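Carboxylic ester hydrolase (Aspergillus niger, PDB 7K4O) hydrolyses ester bonds of tannins as a serine esterase of the tannase family, probably releasing gallic acid. Local coordinates at residues D417-I422 / A463-T468; A264-C269 / Q326-F331; S13-A18 / D33-E38. All coordinates share one frame; numbering follows the deposited sequence.

Contact 1 (D417-I422 / A463-T468); sequences DADFSI and AGHCAT. With GDE (3,4,5-trihydroxybenzoic acid), chain J.
The histidine and the acid of what is probably the Ser-His-Asp catalytic triad of this tannase meet here, each on a loop that follows a strand of the central sheet. His465, its CG anti to the backbone N, lies side by side with Asp419. Its ND1 donates to Asp419 OD2 at 2.9 Å in a nearly straight bond (176°), in the ring plane and onto the syn lone pair, although carboxylate and ring are turned 52° against each other. The other oxygen, OD1, is gripped by two backbone amides: Ser421 N, 2.8 Å away on the anti lone pair, and Ile422 N, from above the carboxylate plane. These bonds form an Asx turn and the wider Asx motif, holding the carboxylate in position for the imidazole. NE2 donates to the gallic acid carboxylate, reaching OAB at 3.2 Å, and is hydrogen-bonded to OG of Ser186, most likely the nucleophile. With both nitrogens donating, the ring is probably an imidazolium in this complex; in catalysis NE2 would have to be unprotonated to accept from Ser186, with Asp419 polarising the ring. Ser421 CB sits over the centre of the imidazole, 3.6 Å from its centroid, and Cys466 SG lies over the opposite face near the rim. The Cys185-Cys466 disulfide joins the residues next to the probable nucleophile and histidine, as in tannase and feruloyl esterase relatives. With chi1 -175°, Ser421 places OG at the ligand hydroxyl, 2.6 Å from OAD, either able to be the donor. Phe420 receives His465 CB over one ring face in a CH-pi contact. Farther back, Ala418 N donates to Ala463 O at 2.8 Å. A water donates to Asp419 OD2 and Gly464 O and accepts from Cys466 N.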
loop_
_atom_site.group_PDB
_atom_site.type_symbol
_atom_site.label_atom_id
_atom_site.label_comp_id
_atom_site.label_asym_id
_atom_site.label_seq_id
_atom_site.Cartn_x
_atom_site.Cartn_y
_atom_site.Cartn_z
ATOM N N ASP A 417 11.203 4.015 1.765
ATOM C CA ASP A 417 11.826 4.731 2.906
ATOM C C ASP A 417 11.383 6.196 2.904
ATOM O O ASP A 417 11.420 6.778 4.006
ATOM C CB ASP A 417 13.370 4.654 2.825
ATOM C CG ASP A 417 13.901 3.509 3.652
ATOM O OD1 ASP A 417 13.874 3.647 4.875
ATOM O OD2 ASP A 417 14.369 2.499 3.055
ATOM N N ALA A 418 11.011 6.756 1.764
ATOM C CA ALA A 418 10.655 8.193 1.659
ATOM C C ALA A 418 9.158 8.333 1.336
ATOM O O ALA A 418 8.719 9.280 0.628
ATOM C CB ALA A 418 11.555 8.901 0.663
ATOM N N ASP A 419 8.341 7.376 1.833
ATOM C CA ASP A 419 6.889 7.404 1.572
ATOM C C ASP A 419 6.307 8.601 2.347
ATOM O O ASP A 419 6.472 8.653 3.564
ATOM C CB ASP A 419 6.258 6.071 2.012
ATOM C CG ASP A 419 4.861 5.883 1.502
ATOM O OD1 ASP A 419 4.118 6.903 1.346
ATOM O OD2 ASP A 419 4.536 4.719 1.168
ATOM N N PHE A 420 5.618 9.446 1.642
ATOM C CA PHE A 420 5.018 10.693 2.143
ATOM C C PHE A 420 3.527 10.520 2.396
ATOM O O PHE A 420 2.872 11.503 2.784
ATOM C CB PHE A 420 5.192 11.816 1.117
ATOM C CG PHE A 420 4.689 11.504 -0.257
ATOM C CD1 PHE A 420 3.360 11.623 -0.582
ATOM C CD2 PHE A 420 5.559 10.979 -1.216
ATOM C CE1 PHE A 420 2.901 11.334 -1.859
ATOM C CE2 PHE A 420 5.095 10.661 -2.483
ATOM C CZ PHE A 420 3.766 10.827 -2.807
ATOM N N SER A 421 2.999 9.318 2.125
ATOM C CA SER A 421 1.533 9.087 2.150
ATOM C C SER A 421 1.215 8.123 3.294
ATOM O O SER A 421 0.171 8.295 3.905
ATOM C CB SER A 421 1.026 8.636 0.818
ATOM O OG SER A 421 -0.390 8.525 0.781
ATOM N N ILE A 422 2.044 7.095 3.478
ATOM C CA ILE A 422 1.928 6.111 4.580
ATOM C C ILE A 422 3.263 6.017 5.240
ATOM O O ILE A 422 4.247 5.654 4.583
ATOM C CB ILE A 422 1.443 4.750 4.052
ATOM C CG1 ILE A 422 0.187 4.935 3.190
ATOM C CG2 ILE A 422 1.280 3.803 5.231
ATOM C CD1 ILE A 422 -0.445 3.669 2.683
ATOM N N ALA A 463 12.600 5.481 -2.093
ATOM C CA ALA A 463 11.332 5.387 -2.829
ATOM C C ALA A 463 10.218 6.193 -2.132
ATOM O O ALA A 463 10.255 6.409 -0.886
ATOM C CB ALA A 463 10.928 3.932 -2.967
ATOM N N GLY A 464 9.295 6.614 -2.953
ATOM C CA GLY A 464 8.138 7.417 -2.539
ATOM C C GLY A 464 7.005 6.479 -2.161
ATOM O O GLY A 464 7.283 5.441 -1.533
ATOM N N HIS A 465 5.801 6.846 -2.567
ATOM C CA HIS A 465 4.580 6.104 -2.208
ATOM C C HIS A 465 4.266 5.115 -3.330
ATOM O O HIS A 465 3.749 5.540 -4.337
ATOM C CB HIS A 465 3.430 7.059 -1.931
ATOM C CG HIS A 465 2.215 6.297 -1.561
ATOM N ND1 HIS A 465 2.236 5.326 -0.554
ATOM C CD2 HIS A 465 0.975 6.322 -2.069
ATOM C CE1 HIS A 465 1.025 4.794 -0.481
ATOM N NE2 HIS A 465 0.266 5.396 -1.387
ATOM N N CYS A 466 4.641 3.858 -3.138
ATOM C CA CYS A 466 4.407 2.778 -4.115
ATOM C C CYS A 466 4.987 3.157 -5.476
ATOM O O CYS A 466 4.357 2.850 -6.490
ATOM C CB CYS A 466 2.916 2.542 -4.267
ATOM S SG CYS A 466 2.218 1.871 -2.738
ATOM N N ALA A 467 6.100 3.873 -5.487
ATOM C CA ALA A 467 6.682 4.372 -6.759
ATOM C C ALA A 467 8.071 4.871 -6.469
ATOM O O ALA A 467 8.409 5.157 -5.297
ATOM C CB ALA A 467 5.866 5.460 -7.396
ATOM N N THR A 468 8.822 5.035 -7.544
ATOM C CA THR A 468 10.149 5.702 -7.478
ATOM C C THR A 468 9.931 7.173 -7.114
ATOM O O THR A 468 8.799 7.723 -7.265
ATOM C CB THR A 468 10.913 5.528 -8.793
ATOM O OG1 THR A 468 10.069 5.977 -9.845
ATOM C CG2 THR A 468 11.280 4.085 -9.025
HETATM O OAA GDE J . -4.137 3.880 -2.010
HETATM O OAB GDE J . -2.754 5.577 -2.330
HETATM O OAC GDE J . -6.352 5.083 2.474
HETATM O OAD GDE J . -2.261 7.549 2.363
HETATM O OAE GDE J . -4.484 6.821 3.658
HETATM C CAF GDE J . -4.960 4.996 0.444
HETATM C CAG GDE J . -2.870 6.255 0.384
HETATM C CAH GDE J . -3.558 4.933 -1.606
HETATM C CAI GDE J . -5.201 5.462 1.746
HETATM C CAJ GDE J . -3.130 6.757 1.685
HETATM C CAK GDE J . -3.829 5.453 -0.213
HETATM C CAL GDE J . -4.256 6.339 2.344
HETATM O O HOH W 1 6.021 3.172 -0.397
#

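Contact 2 (A264-C269 / Q326-F331); sequences ARTDLC and QPTAAF
The first turn of helix 266-272, with Arg265 at its N-cap position, faces a type II beta turn running from Gln326 to Ala329; their backbones come nearest at Thr266 and Pro327, whose CA atoms are 6.1 Å apart. Thr266 has the largest share of the contact. Its OG1 stands between the backbone N and the carbonyl carbon (chi1 63°) and accepts from Gln326 NE2 at 2.9 Å, almost straight (170°) and in the amide plane; it is also hydrogen-bonded to Asp417 OD1. The glutamine chain is bent at chi2 (-58°), and the two side chains cross at about a right angle. Thr266 CG2 turns to the turn itself, 3.5 Å from Pro327 O and close to Thr328 OG1. That hydroxyl donates back to Pro327 O, 2.6 Å away, on a lone pair in the carbonyl plane. One helical turn on, Cys269 SG packs on Pro327 CB at 3.8 Å. On another side of the helix Asp267 OD1 takes both Arg265 NE, in a salt bridge, and Leu268 N. The disulfide from Cys269 to Cys252 joins this helix to helix 238-252, which also touches Thr328, while Asp267 and Leu268 pack against helix 536-541 and Arg265 against strand 520-524.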
loop_
_atom_site.group_PDB
_atom_site.type_symbol
_atom_site.label_atom_id
_atom_site.label_comp_id
_atom_site.label_asym_id
_atom_site.label_seq_id
_atom_site.Cartn_x
_atom_site.Cartn_y
_atom_site.Cartn_z
ATOM N N ALA A 264 19.358 5.294 2.207
ATOM C CA ALA A 264 18.948 3.912 2.507
ATOM C C ALA A 264 18.821 3.743 4.005
ATOM O O ALA A 264 18.342 2.694 4.424
ATOM C CB ALA A 264 19.953 2.929 1.959
ATOM N N ARG A 265 19.345 4.680 4.814
ATOM C CA ARG A 265 19.283 4.542 6.285
ATOM C C ARG A 265 18.579 5.780 6.843
ATOM O O ARG A 265 19.242 6.650 7.484
ATOM C CB ARG A 265 20.674 4.276 6.866
ATOM C CG ARG A 265 21.239 2.933 6.415
ATOM C CD ARG A 265 20.559 1.737 7.064
ATOM N NE ARG A 265 20.794 1.661 8.478
ATOM C CZ ARG A 265 21.856 1.147 9.064
ATOM N NH1 ARG A 265 22.807 0.564 8.348
ATOM N NH2 ARG A 265 21.960 1.175 10.375
ATOM N N THR A 266 17.248 5.804 6.711
ATOM C CA THR A 266 16.424 6.871 7.321
ATOM C C THR A 266 16.400 6.702 8.833
ATOM O O THR A 266 16.082 7.711 9.522
ATOM C CB THR A 266 15.011 6.926 6.734
ATOM O OG1 THR A 266 14.400 5.687 7.069
ATOM C CG2 THR A 266 15.024 7.246 5.268
ATOM N N ASP A 267 16.741 5.541 9.363
ATOM C CA ASP A 267 16.883 5.291 10.806
ATOM C C ASP A 267 18.102 6.101 11.309
ATOM O O ASP A 267 17.977 6.856 12.299
ATOM C CB ASP A 267 16.991 3.803 11.117
ATOM C CG ASP A 267 17.745 2.937 10.121
ATOM O OD1 ASP A 267 18.668 3.468 9.410
ATOM O OD2 ASP A 267 17.371 1.744 9.997
ATOM N N LEU A 268 19.271 5.920 10.691
ATOM C CA LEU A 268 20.477 6.712 11.109
ATOM C C LEU A 268 20.158 8.196 10.919
ATOM O O LEU A 268 20.588 8.980 11.778
ATOM C CB LEU A 268 21.713 6.295 10.309
ATOM C CG LEU A 268 22.155 4.870 10.544
ATOM C CD1 LEU A 268 23.291 4.501 9.597
ATOM C CD2 LEU A 268 22.543 4.623 11.997
ATOM N N CYS A 269 19.411 8.560 9.887
ATOM C CA CYS A 269 19.048 9.963 9.633
ATOM C C CYS A 269 18.253 10.498 10.830
ATOM O O CYS A 269 18.581 11.572 11.408
ATOM C CB CYS A 269 18.281 10.055 8.340
ATOM S SG CYS A 269 18.108 11.717 7.697
ATOM N N GLN A 326 9.069 9.112 7.620
ATOM C CA GLN A 326 10.525 9.148 7.881
ATOM C C GLN A 326 11.113 10.478 7.403
ATOM O O GLN A 326 10.611 11.116 6.488
ATOM C CB GLN A 326 11.229 8.019 7.137
ATOM C CG GLN A 326 10.965 6.629 7.707
ATOM C CD GLN A 326 11.364 6.476 9.144
ATOM O OE1 GLN A 326 10.542 6.583 10.068
ATOM N NE2 GLN A 326 12.654 6.216 9.376
ATOM N N PRO A 327 12.244 10.905 7.997
ATOM C CA PRO A 327 13.057 11.944 7.340
ATOM C C PRO A 327 13.351 11.542 5.882
ATOM O O PRO A 327 13.495 10.346 5.617
ATOM C CB PRO A 327 14.337 11.967 8.191
ATOM C CG PRO A 327 13.910 11.443 9.530
ATOM C CD PRO A 327 12.831 10.394 9.241
ATOM N N THR A 328 13.342 12.512 4.970
ATOM C CA THR A 328 13.541 12.464 3.487
ATOM C C THR A 328 12.205 12.295 2.776
ATOM O O THR A 328 12.157 12.566 1.596
ATOM C CB THR A 328 14.562 11.434 2.985
ATOM O OG1 THR A 328 14.126 10.089 3.130
ATOM C CG2 THR A 328 15.864 11.465 3.738
ATOM N N ALA A 329 11.118 11.934 3.475
ATOM C CA ALA A 329 9.784 11.943 2.838
ATOM C C ALA A 329 9.333 13.383 2.597
ATOM O O ALA A 329 9.528 14.232 3.513
ATOM C CB ALA A 329 8.771 11.172 3.678
ATOM N N ALA A 330 8.732 13.643 1.448
ATOM C CA ALA A 330 8.169 14.959 1.109
ATOM C C ALA A 330 7.112 15.364 2.143
ATOM O O ALA A 330 6.411 14.506 2.705
ATOM C CB ALA A 330 7.609 14.961 -0.262
ATOM N N PHE A 331 6.983 16.668 2.389
ATOM C CA PHE A 331 5.968 17.211 3.320
ATOM C C PHE A 331 4.651 17.442 2.585
ATOM O O PHE A 331 4.130 18.592 2.546
ATOM C CB PHE A 331 6.514 18.497 3.964
ATOM C CG PHE A 331 7.538 18.271 5.028
ATOM C CD1 PHE A 331 8.884 18.161 4.715
ATOM C CD2 PHE A 331 7.172 18.197 6.354
ATOM C CE1 PHE A 331 9.825 17.932 5.699
ATOM C CE2 PHE A 331 8.119 17.970 7.335
ATOM C CZ PHE A 331 9.441 17.841 7.012
#

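Contact 3 (S13-A18 / D33-E38); sequences SIVKAA and DSVTTE. With NA (sodium ion), chain R; NAG (2-acetamido-2-deoxy-beta-D-glucopyranose), chain C.
Val15, on the inner side of helix 12-18, reaches from its CB toward strand 28-47 with a methyl for each of two residues. CB lies 4.1 Å from both Val35 CG1 and Thr37 CG2. CG1, anti to the backbone N (chi1 168°), meets Val35 CG1 at 3.8 Å, the two valines crossing obliquely; CG2, beside the N, meets Thr37 CG2 tip to tip at 3.6 Å. Next along the helix, Lys16 lays CG against Val35 CG2, 3.8 Å away, and runs on extended until NZ comes 4.4 Å from Asp33 OD1, beyond salt-bridge range. Thr37 is two-faced: its methyl joins this apolar patch, whereas OG1, in the position between N and the carbonyl carbon (chi1 58°), binds a sodium ion at 2.6 Å together with its own carbonyl O. Three waters complete the observed shell, one of which also accepts from Thr37 N; Asp12 OD1 is hydrogen-bonded to the same OG1. The axes of 13-18 and 35-38 come within 8.5 Å, their N-to-C directions 134° apart. The helix packs on the outermost strand of the mixed sheet, Val15 also touching Val60 of strand 50-66, while Ile14 and Ala18 turn to helix 144-169.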
loop_
_atom_site.group_PDB
_atom_site.type_symbol
_atom_site.label_atom_id
_atom_site.label_comp_id
_atom_site.label_asym_id
_atom_site.label_seq_id
_atom_site.Cartn_x
_atom_site.Cartn_y
_atom_site.Cartn_z
ATOM N N SER A 13 -19.466 -18.995 -25.030
ATOM C CA SER A 13 -19.898 -20.374 -24.733
ATOM C C SER A 13 -18.900 -21.057 -23.794
ATOM O O SER A 13 -19.353 -21.721 -22.838
ATOM C CB SER A 13 -20.103 -21.131 -26.023
ATOM O OG SER A 13 -21.283 -20.636 -26.636
ATOM N N ILE A 14 -17.608 -20.909 -24.073
ATOM C CA ILE A 14 -16.547 -21.580 -23.260
ATOM C C ILE A 14 -16.579 -20.993 -21.840
ATOM O O ILE A 14 -16.565 -21.751 -20.846
ATOM C CB ILE A 14 -15.167 -21.445 -23.911
ATOM C CG1 ILE A 14 -15.103 -22.300 -25.180
ATOM C CG2 ILE A 14 -14.078 -21.763 -22.914
ATOM C CD1 ILE A 14 -15.034 -23.801 -24.931
ATOM N N VAL A 15 -16.677 -19.685 -21.733
ATOM C CA VAL A 15 -16.617 -19.048 -20.380
ATOM C C VAL A 15 -17.902 -19.332 -19.621
ATOM O O VAL A 15 -17.858 -19.689 -18.411
ATOM C CB VAL A 15 -16.322 -17.554 -20.504
ATOM C CG1 VAL A 15 -16.549 -16.848 -19.186
ATOM C CG2 VAL A 15 -14.933 -17.342 -20.999
ATOM N N LYS A 16 -19.064 -19.252 -20.261
ATOM C CA LYS A 16 -20.316 -19.537 -19.548
ATOM C C LYS A 16 -20.313 -20.971 -19.017
ATOM O O LYS A 16 -20.755 -21.197 -17.868
ATOM C CB LYS A 16 -21.516 -19.363 -20.482
ATOM C CG LYS A 16 -21.943 -17.934 -20.690
ATOM C CD LYS A 16 -23.084 -17.818 -21.702
ATOM C CE LYS A 16 -23.345 -16.379 -22.089
ATOM N NZ LYS A 16 -24.571 -16.299 -22.926
ATOM N N ALA A 17 -19.764 -21.920 -19.777
ATOM C CA ALA A 17 -19.764 -23.334 -19.370
ATOM C C ALA A 17 -18.775 -23.524 -18.204
ATOM O O ALA A 17 -18.972 -24.487 -17.461
ATOM C CB ALA A 17 -19.421 -24.249 -20.532
ATOM N N ALA A 18 -17.769 -22.656 -18.038
ATOM C CA ALA A 18 -16.744 -22.822 -16.975
ATOM C C ALA A 18 -17.129 -22.054 -15.690
ATOM O O ALA A 18 -16.480 -22.228 -14.650
ATOM C CB ALA A 18 -15.435 -22.304 -17.489
ATOM N N ASP A 33 -25.809 -14.786 -18.409
ATOM C CA ASP A 33 -26.066 -14.004 -19.640
ATOM C C ASP A 33 -25.243 -12.738 -19.712
ATOM O O ASP A 33 -25.237 -12.114 -20.777
ATOM C CB ASP A 33 -27.527 -13.565 -19.745
ATOM C CG ASP A 33 -28.501 -14.722 -19.862
ATOM O OD1 ASP A 33 -28.062 -15.828 -20.249
ATOM O OD2 ASP A 33 -29.700 -14.508 -19.540
ATOM N N SER A 34 -24.589 -12.315 -18.630
ATOM C CA SER A 34 -23.832 -11.070 -18.572
ATOM C C SER A 34 -22.431 -11.280 -19.117
ATOM O O SER A 34 -21.724 -10.313 -19.178
ATOM C CB SER A 34 -23.759 -10.516 -17.144
ATOM O OG SER A 34 -22.966 -11.382 -16.329
ATOM N N VAL A 35 -22.019 -12.512 -19.387
ATOM C CA VAL A 35 -20.627 -12.792 -19.861
ATOM C C VAL A 35 -20.281 -11.994 -21.114
ATOM O O VAL A 35 -21.103 -12.006 -22.083
ATOM C CB VAL A 35 -20.388 -14.296 -20.083
ATOM C CG1 VAL A 35 -19.096 -14.503 -20.851
ATOM C CG2 VAL A 35 -20.346 -15.030 -18.735
ATOM N N THR A 36 -19.129 -11.356 -21.096
ATOM C CA THR A 36 -18.457 -10.762 -22.268
ATOM C C THR A 36 -17.095 -11.431 -22.399
ATOM O O THR A 36 -16.451 -11.728 -21.367
ATOM C CB THR A 36 -18.297 -9.244 -22.177
ATOM O OG1 THR A 36 -17.390 -8.897 -21.118
ATOM C CG2 THR A 36 -19.628 -8.549 -21.971
ATOM N N THR A 37 -16.649 -11.620 -23.632
ATOM C CA THR A 37 -15.291 -12.141 -23.928
ATOM C C THR A 37 -14.721 -11.316 -25.068
ATOM O O THR A 37 -15.468 -10.962 -26.002
ATOM C CB THR A 37 -15.275 -13.639 -24.272
ATOM O OG1 THR A 37 -16.129 -13.854 -25.405
ATOM C CG2 THR A 37 -15.735 -14.496 -23.109
ATOM N N GLU A 38 -13.464 -11.045 -24.988
ATOM C CA GLU A 38 -12.750 -10.263 -26.000
ATOM C C GLU A 38 -11.290 -10.685 -26.068
ATOM O O GLU A 38 -10.559 -10.624 -25.071
ATOM C CB GLU A 38 -12.869 -8.800 -25.635
ATOM C CG GLU A 38 -12.129 -7.974 -26.588
ATOM C CD GLU A 38 -12.209 -6.499 -26.289
ATOM O OE1 GLU A 38 -12.514 -6.096 -25.148
ATOM O OE2 GLU A 38 -11.917 -5.789 -27.224
HETATM NA NA NA R . -16.966 -12.547 -27.490
HETATM C C1 NAG C . -12.732 -5.733 -21.266
HETATM C C2 NAG C . -12.278 -4.375 -21.787
HETATM C C3 NAG C . -13.205 -3.320 -21.176
HETATM C C4 NAG C . -14.603 -3.634 -21.456
HETATM C C5 NAG C . -14.956 -5.053 -21.005
HETATM C C6 NAG C . -16.342 -5.505 -21.314
HETATM C C7 NAG C . -9.903 -4.301 -22.361
HETATM C C8 NAG C . -8.594 -3.913 -21.900
HETATM N N2 NAG C . -10.920 -4.085 -21.455
HETATM O O3 NAG C . -12.813 -2.059 -21.687
HETATM O O4 NAG C . -15.396 -2.770 -20.644
HETATM O O5 NAG C . -14.051 -5.976 -21.610
HETATM O O6 NAG C . -16.742 -5.320 -22.676
HETATM O O7 NAG C . -10.111 -4.822 -23.444
HETATM O O HOH W 2 -18.642 -11.159 -25.692
HETATM O O HOH W 3 -18.209 -14.877 -27.910
HETATM O O HOH W 4 -14.426 -13.300 -28.012
#

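Overall arrangement
Contacts 1 and 2 are neighbours, their centres 11 Å apart, and together illustrate how a site is built in shells. Asp417 OD1 lies 3.0 Å from Thr266 OG1, a probable hydrogen bond, while its OD2 is held by Thr459; the threonine that receives Gln326 thus also meets the loop bearing the probable catalytic acid, Asp419. Ala329 CB packs 3.4 Å from Asp419 O. Contact 1 touches the gallic acid directly, whereas contact 2 stands behind it, the side chain of Thr328 about 10 Å from the calcium ion. Contact 3 is remote: its centre is about 40 Å from that of contact 1 and 50 Å from that of contact 2, at the sheet edge opposite strand 455-460.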